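Local coordinates for uncharacterized protein (Nostoc punctiforme, PDB 2QDR), which is of unknown function but adopts the double-stranded beta-helix fold of the cupins and is a putative dioxygenase, at residues 238-249 / 275-286. Numbering follows the deposited sequence.
Sequences YNEEGYCLTGYC and TDDGGLFFVRVD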
ATOM      1  N   TYR A 238      28.904 -12.626   8.709  1.00 59.90           N
ATOM      2  CA  TYR A 238      28.702 -11.854   9.924  1.00 60.82           C
ATOM      3  C   TYR A 238      28.670 -12.797  11.115  1.00 60.99           C
ATOM      4  O   TYR A 238      28.518 -14.001  10.927  1.00 61.37           O
ATOM      5  CB  TYR A 238      27.384 -11.061   9.843  1.00 60.68           C
ATOM      6  CG  TYR A 238      26.165 -11.917   9.517  1.00 61.73           C
ATOM      7  CD1 TYR A 238      25.416 -12.515  10.530  1.00 60.17           C
ATOM      8  CD2 TYR A 238      25.767 -12.136   8.202  1.00 61.89           C
ATOM      9  CE1 TYR A 238      24.311 -13.298  10.242  1.00 65.07           C
ATOM     10  CE2 TYR A 238      24.657 -12.923   7.911  1.00 64.64           C
ATOM     11  CZ  TYR A 238      23.931 -13.496   8.933  1.00 61.71           C
ATOM     12  OH  TYR A 238      22.832 -14.272   8.648  1.00 60.36           O
ATOM     13  N   ASN A 239      28.822 -12.262  12.325  1.00 61.16           N
ATOM     14  CA  ASN A 239      28.761 -13.079  13.538  1.00 61.03           C
ATOM     15  C   ASN A 239      27.337 -13.105  14.043  1.00 60.98           C
ATOM     16  O   ASN A 239      26.660 -12.076  14.022  1.00 60.03           O
ATOM     17  CB  ASN A 239      29.670 -12.550  14.638  1.00 62.41           C
ATOM     18  CG  ASN A 239      31.129 -12.594  14.267  1.00 61.55           C
ATOM     19  OD1 ASN A 239      31.638 -13.610  13.802  1.00 57.62           O
ATOM     20  ND2 ASN A 239      31.833 -11.499  14.537  1.00 68.26           N
ATOM     21  N   GLU A 240      26.896 -14.280  14.496  1.00 62.05           N
ATOM     22  CA  GLU A 240      25.554 -14.504  15.034  1.00 62.63           C
ATOM     23  C   GLU A 240      25.584 -15.552  16.136  1.00 63.38           C
ATOM     24  O   GLU A 240      26.368 -16.508  16.073  1.00 63.76           O
ATOM     25  CB  GLU A 240      24.603 -14.993  13.935  1.00 62.23           C
ATOM     26  CG  GLU A 240      23.169 -15.447  14.398  1.00 61.83           C
ATOM     27  CD  GLU A 240      22.328 -16.057  13.271  1.00 64.31           C
ATOM     28  OE1 GLU A 240      22.649 -15.858  12.076  1.00 69.25           O
ATOM     29  OE2 GLU A 240      21.329 -16.741  13.582  1.00 67.46           O
ATOM     30  N   GLU A 241      24.749 -15.355  17.152  1.00 63.61           N
ATOM     31  CA  GLU A 241      24.605 -16.325  18.227  1.00 64.22           C
ATOM     32  C   GLU A 241      23.142 -16.316  18.571  1.00 63.96           C
ATOM     33  O   GLU A 241      22.443 -15.369  18.236  1.00 64.28           O
ATOM     34  CB  GLU A 241      25.440 -16.020  19.465  1.00 63.08           C
ATOM     35  CG  GLU A 241      25.046 -14.786  20.271  1.00 65.85           C
ATOM     36  CD  GLU A 241      25.809 -14.683  21.600  1.00 65.84           C
ATOM     37  OE1 GLU A 241      26.879 -15.296  21.775  1.00 64.11           O
ATOM     38  OE2 GLU A 241      25.327 -13.971  22.482  1.00 63.98           O
ATOM     39  N   GLY A 242      22.680 -17.363  19.236  1.00 63.97           N
ATOM     40  CA  GLY A 242      21.288 -17.414  19.637  1.00 63.86           C
ATOM     41  C   GLY A 242      20.971 -18.530  20.596  1.00 63.71           C
ATOM     42  O   GLY A 242      21.775 -19.447  20.766  1.00 63.89           O
ATOM     43  N   TYR A 243      19.793 -18.436  21.214  1.00 63.57           N
ATOM     44  CA  TYR A 243      19.323 -19.402  22.195  1.00 63.31           C
ATOM     45  C   TYR A 243      17.885 -19.752  21.876  1.00 63.09           C
ATOM     46  O   TYR A 243      17.083 -18.858  21.596  1.00 63.26           O
ATOM     47  CB  TYR A 243      19.423 -18.773  23.565  1.00 63.18           C
ATOM     48  CG  TYR A 243      19.247 -19.688  24.748  1.00 63.29           C
ATOM     49  CD1 TYR A 243      18.000 -19.936  25.286  1.00 62.36           C
ATOM     50  CD2 TYR A 243      20.356 -20.237  25.386  1.00 63.48           C
ATOM     51  CE1 TYR A 243      17.853 -20.748  26.405  1.00 64.67           C
ATOM     52  CE2 TYR A 243      20.223 -21.042  26.506  1.00 63.33           C
ATOM     53  CZ  TYR A 243      18.976 -21.295  27.017  1.00 63.66           C
ATOM     54  OH  TYR A 243      18.854 -22.114  28.126  1.00 63.64           O
ATOM     55  N   CYS A 244      17.563 -21.043  21.902  1.00 63.22           N
ATOM     56  CA  CYS A 244      16.210 -21.519  21.617  1.00 61.97           C
ATOM     57  C   CYS A 244      15.370 -21.512  22.889  1.00 60.14           C
ATOM     58  O   CYS A 244      15.695 -22.218  23.841  1.00 59.49           O
ATOM     59  CB  CYS A 244      16.239 -22.923  21.030  1.00 62.57           C
ATOM     60  SG  CYS A 244      14.576 -23.596  20.853  1.00 63.89           S
ATOM     61  N   LEU A 245      14.276 -20.755  22.869  1.00 59.63           N
ATOM     62  CA  LEU A 245      13.382 -20.597  24.015  1.00 60.52           C
ATOM     63  C   LEU A 245      12.210 -21.563  24.010  1.00 60.97           C
ATOM     64  O   LEU A 245      11.749 -21.951  25.078  1.00 60.02           O
ATOM     65  CB  LEU A 245      12.889 -19.144  24.062  1.00 61.36           C
ATOM     66  CG  LEU A 245      14.004 -18.074  24.189  1.00 62.08           C
ATOM     67  CD1 LEU A 245      13.485 -16.662  23.946  1.00 59.31           C
ATOM     68  CD2 LEU A 245      14.718 -18.153  25.548  1.00 64.26           C
ATOM     69  N   THR A 246      11.718 -21.928  22.827  1.00 62.17           N
ATOM     70  CA  THR A 246      10.618 -22.879  22.724  1.00 62.12           C
ATOM     71  C   THR A 246      10.576 -23.478  21.308  1.00 61.72           C
ATOM     72  O   THR A 246      11.109 -22.892  20.365  1.00 62.15           O
ATOM     73  CB  THR A 246       9.261 -22.231  23.153  1.00 62.19           C
ATOM     74  OG1 THR A 246       8.331 -23.266  23.479  1.00 65.52           O
ATOM     75  CG2 THR A 246       8.687 -21.335  22.084  1.00 64.23           C
ATOM     76  N   GLY A 247       9.954 -24.647  21.177  1.00 61.74           N
ATOM     77  CA  GLY A 247       9.830 -25.329  19.890  1.00 61.36           C
ATOM     78  C   GLY A 247      11.142 -25.918  19.429  1.00 61.52           C
ATOM     79  O   GLY A 247      11.995 -26.246  20.263  1.00 60.44           O
ATOM     80  N   TYR A 248      11.295 -26.072  18.111  1.00 62.09           N
ATOM     81  CA  TYR A 248      12.533 -26.615  17.551  1.00 62.67           C
ATOM     82  C   TYR A 248      12.809 -26.157  16.146  1.00 62.72           C
ATOM     83  O   TYR A 248      11.954 -25.588  15.484  1.00 63.25           O
ATOM     84  CB  TYR A 248      12.518 -28.159  17.490  1.00 62.17           C
ATOM     85  CG  TYR A 248      11.787 -28.791  16.298  1.00 61.93           C
ATOM     86  CD1 TYR A 248      10.423 -29.080  16.352  1.00 59.34           C
ATOM     87  CD2 TYR A 248      12.483 -29.147  15.130  1.00 59.47           C
ATOM     88  CE1 TYR A 248       9.775 -29.669  15.278  1.00 56.41           C
ATOM     89  CE2 TYR A 248      11.828 -29.721  14.052  1.00 60.81           C
ATOM     90  CZ  TYR A 248      10.473 -29.982  14.140  1.00 59.82           C
ATOM     91  OH  TYR A 248       9.799 -30.561  13.096  1.00 59.78           O
ATOM     92  N   CYS A 249      14.020 -26.456  15.700  1.00 63.44           N
ATOM     93  CA  CYS A 249      14.436 -26.181  14.333  1.00 62.95           C
ATOM     94  C   CYS A 249      15.593 -27.087  13.946  1.00 62.27           C
ATOM     95  O   CYS A 249      16.658 -27.048  14.561  1.00 62.72           O
ATOM     96  CB  CYS A 249      14.825 -24.731  14.111  1.00 63.08           C
ATOM     97  SG  CYS A 249      15.243 -24.455  12.378  1.00 66.52           S
ATOM     98  N   THR A 275      11.474 -27.059  10.173  1.00 62.31           N
ATOM     99  CA  THR A 275      10.715 -27.249  11.415  1.00 62.13           C
ATOM    100  C   THR A 275       9.216 -27.300  11.130  1.00 62.21           C
ATOM    101  O   THR A 275       8.654 -26.370  10.562  1.00 63.32           O
ATOM    102  CB  THR A 275      11.017 -26.190  12.502  1.00 62.13           C
ATOM    103  OG1 THR A 275      10.058 -26.325  13.558  1.00 63.63           O
ATOM    104  CG2 THR A 275      10.958 -24.769  11.986  1.00 63.54           C
ATOM    105  N   ASP A 276       8.597 -28.419  11.493  1.00 62.13           N
ATOM    106  CA  ASP A 276       7.170 -28.618  11.302  1.00 62.06           C
ATOM    107  C   ASP A 276       6.365 -27.961  12.415  1.00 62.36           C
ATOM    108  O   ASP A 276       5.198 -27.666  12.210  1.00 62.92           O
ATOM    109  CB  ASP A 276       6.834 -30.112  11.233  1.00 61.82           C
ATOM    110  CG  ASP A 276       7.448 -30.808  10.025  1.00 62.17           C
ATOM    111  OD1 ASP A 276       7.711 -30.160   8.983  1.00 65.51           O
ATOM    112  OD2 ASP A 276       7.630 -32.033  10.108  1.00 62.62           O
ATOM    113  N   ASP A 277       6.984 -27.736  13.576  1.00 62.07           N
ATOM    114  CA  ASP A 277       6.324 -27.134  14.744  1.00 62.41           C
ATOM    115  C   ASP A 277       6.549 -25.633  14.907  1.00 63.42           C
ATOM    116  O   ASP A 277       5.683 -24.941  15.450  1.00 64.73           O
ATOM    117  CB  ASP A 277       6.804 -27.837  16.034  1.00 62.43           C
ATOM    118  CG  ASP A 277       6.407 -29.314  16.097  1.00 62.86           C
ATOM    119  OD1 ASP A 277       5.762 -29.832  15.156  1.00 62.96           O
ATOM    120  OD2 ASP A 277       6.770 -29.975  17.095  1.00 63.76           O
ATOM    121  N   GLY A 278       7.705 -25.137  14.468  1.00 63.26           N
ATOM    122  CA  GLY A 278       8.044 -23.727  14.600  1.00 63.27           C
ATOM    123  C   GLY A 278       8.738 -23.523  15.940  1.00 63.88           C
ATOM    124  O   GLY A 278       9.080 -24.503  16.613  1.00 64.56           O
ATOM    125  N   GLY A 279       8.964 -22.265  16.325  1.00 62.97           N
ATOM    126  CA  GLY A 279       9.614 -21.968  17.602  1.00 62.45           C
ATOM    127  C   GLY A 279       9.934 -20.507  17.848  1.00 62.24           C
ATOM    128  O   GLY A 279       9.734 -19.668  16.972  1.00 61.79           O
ATOM    129  N   LEU A 280      10.430 -20.227  19.055  1.00 61.91           N
ATOM    130  CA  LEU A 280      10.820 -18.889  19.487  1.00 62.39           C
ATOM    131  C   LEU A 280      12.313 -18.945  19.773  1.00 62.73           C
ATOM    132  O   LEU A 280      12.772 -19.863  20.457  1.00 62.84           O
ATOM    133  CB  LEU A 280      10.070 -18.440  20.734  1.00 62.91           C
ATOM    134  CG  LEU A 280      10.355 -17.039  21.291  1.00 61.40           C
ATOM    135  CD1 LEU A 280      10.117 -15.959  20.265  1.00 59.16           C
ATOM    136  CD2 LEU A 280       9.503 -16.792  22.543  1.00 61.80           C
ATOM    137  N   PHE A 281      13.050 -17.948  19.282  1.00 62.91           N
ATOM    138  CA  PHE A 281      14.495 -17.898  19.411  1.00 63.10           C
ATOM    139  C   PHE A 281      15.065 -16.528  19.740  1.00 62.96           C
ATOM    140  O   PHE A 281      14.692 -15.561  19.109  1.00 64.09           O
ATOM    141  CB  PHE A 281      15.107 -18.282  18.064  1.00 63.32           C
ATOM    142  CG  PHE A 281      14.652 -19.617  17.530  1.00 65.22           C
ATOM    143  CD1 PHE A 281      13.536 -19.707  16.704  1.00 65.07           C
ATOM    144  CD2 PHE A 281      15.347 -20.781  17.837  1.00 66.12           C
ATOM    145  CE1 PHE A 281      13.115 -20.928  16.221  1.00 61.76           C
ATOM    146  CE2 PHE A 281      14.930 -21.996  17.348  1.00 62.27           C
ATOM    147  CZ  PHE A 281      13.813 -22.066  16.540  1.00 62.23           C
ATOM    148  N   PHE A 282      15.971 -16.458  20.713  1.00 62.64           N
ATOM    149  CA  PHE A 282      16.656 -15.221  21.074  1.00 62.46           C
ATOM    150  C   PHE A 282      17.846 -15.185  20.135  1.00 63.12           C
ATOM    151  O   PHE A 282      18.614 -16.147  20.106  1.00 63.59           O
ATOM    152  CB  PHE A 282      17.130 -15.230  22.522  1.00 61.41           C
ATOM    153  CG  PHE A 282      17.939 -14.020  22.922  1.00 59.03           C
ATOM    154  CD1 PHE A 282      17.322 -12.891  23.435  1.00 59.68           C
ATOM    155  CD2 PHE A 282      19.334 -14.027  22.827  1.00 62.60           C
ATOM    156  CE1 PHE A 282      18.075 -11.775  23.830  1.00 59.52           C
ATOM    157  CE2 PHE A 282      20.089 -12.918  23.224  1.00 60.19           C
ATOM    158  CZ  PHE A 282      19.457 -11.790  23.719  1.00 58.90           C
ATOM    159  N   VAL A 283      17.989 -14.114  19.357  1.00 62.39           N
ATOM    160  CA  VAL A 283      19.078 -14.002  18.388  1.00 62.14           C
ATOM    161  C   VAL A 283      19.818 -12.694  18.553  1.00 61.57           C
ATOM    162  O   VAL A 283      19.210 -11.682  18.900  1.00 62.02           O
ATOM    163  CB  VAL A 283      18.541 -14.071  16.944  1.00 61.45           C
ATOM    164  CG1 VAL A 283      19.695 -14.100  15.927  1.00 58.74           C
ATOM    165  CG2 VAL A 283      17.659 -15.289  16.772  1.00 63.21           C
ATOM    166  N   ARG A 284      21.116 -12.716  18.268  1.00 60.23           N
ATOM    167  CA  ARG A 284      21.946 -11.535  18.367  1.00 61.09           C
ATOM    168  C   ARG A 284      22.949 -11.563  17.189  1.00 60.91           C
ATOM    169  O   ARG A 284      23.666 -12.542  17.020  1.00 61.21           O
ATOM    170  CB  ARG A 284      22.558 -11.520  19.766  1.00 61.48           C
ATOM    171  CG  ARG A 284      23.154 -10.225  20.155  1.00 65.48           C
ATOM    172  CD  ARG A 284      23.213 -10.019  21.664  1.00 68.24           C
ATOM    173  NE  ARG A 284      24.169 -10.856  22.383  1.00 66.51           N
ATOM    174  CZ  ARG A 284      25.388 -10.492  22.791  1.00 68.61           C
ATOM    175  NH1 ARG A 284      25.882  -9.279  22.567  1.00 73.09           N
ATOM    176  NH2 ARG A 284      26.137 -11.355  23.458  1.00 73.56           N
ATOM    177  N   VAL A 285      22.947 -10.509  16.360  1.00 60.82           N
ATOM    178  CA  VAL A 285      23.782 -10.385  15.141  1.00 60.10           C
ATOM    179  C   VAL A 285      24.512  -9.048  15.093  1.00 58.68           C
ATOM    180  O   VAL A 285      23.885  -8.022  15.312  1.00 56.55           O
ATOM    181  CB  VAL A 285      22.888 -10.546  13.865  1.00 60.18           C
ATOM    182  CG1 VAL A 285      23.674 -10.350  12.578  1.00 62.93           C
ATOM    183  CG2 VAL A 285      22.224 -11.905  13.840  1.00 60.97           C
ATOM    184  N   ASP A 286      25.803  -9.053  14.738  1.00 59.74           N
ATOM    185  CA  ASP A 286      26.632  -7.814  14.718  1.00 59.66           C
ATOM    186  C   ASP A 286      26.774  -7.126  13.345  1.00 60.21           C
ATOM    187  O   ASP A 286      27.768  -6.440  13.097  1.00 59.79           O
ATOM    188  CB  ASP A 286      28.030  -8.084  15.333  1.00 59.72           C
ATOM    189  CG  ASP A 286      28.970  -8.916  14.435  1.00 59.86           C
ATOM    190  OD1 ASP A 286      28.545  -9.531  13.434  1.00 60.25           O
ATOM    191  OD2 ASP A 286      30.182  -8.937  14.753  1.00 62.89           O
TER
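Strands 240-245 and 279-285 run antiparallel at 163°, paired from Glu240 with Val285 to Cys244 with Phe281; a classic beta bulge, Leu245 and Thr246 both facing Leu280, then shifts the register by one before a corner passes the chain to another sheet of the double-stranded beta-helix, at strand 248-251. At one end, the carboxylate of Asp286 grips Asn239 twice, OD1 taking the backbone N at 3.0 Å and OD2 taking ND2 at 3.1 Å, both on syn sides but somewhat out of its plane; Asp286 N returns a bond to Asn239 O. Beside them Glu241 and Arg284 point the same way, and Arg284 NH2 forms a salt bridge to Glu241 OE2 at 2.9 Å, from above a carboxylate plane turned 75° from the guanidinium; NE adds a weak bond to the same oxygen. Tyr261 binds the other Glu241 oxygen and Glu114 takes Arg284 NH1. On the face of Val283, the Phe281 ring reaches Cys244 SG obliquely and Cys249 CB. Beyond the corner, Thr275 OG1 sits 3.6 Å above the Tyr248 ring centre while bonding to Tyr248 O and receiving Gly278 N in an ST motif. With CG between backbone N and carbonyl carbon (chi1 82°), the ring swings back beside 275-277, where OH accepts Asp276 N at 2.9 Å and Asp277 CG lies at its edge. A leucine in place of Tyr248 would probably leave that amide without its acceptor and Thr275 without its aromatic face. Buried charges are therefore shared among several partners, whereas two hydroxyls meeting backbone groups are among the bonds holding the turn.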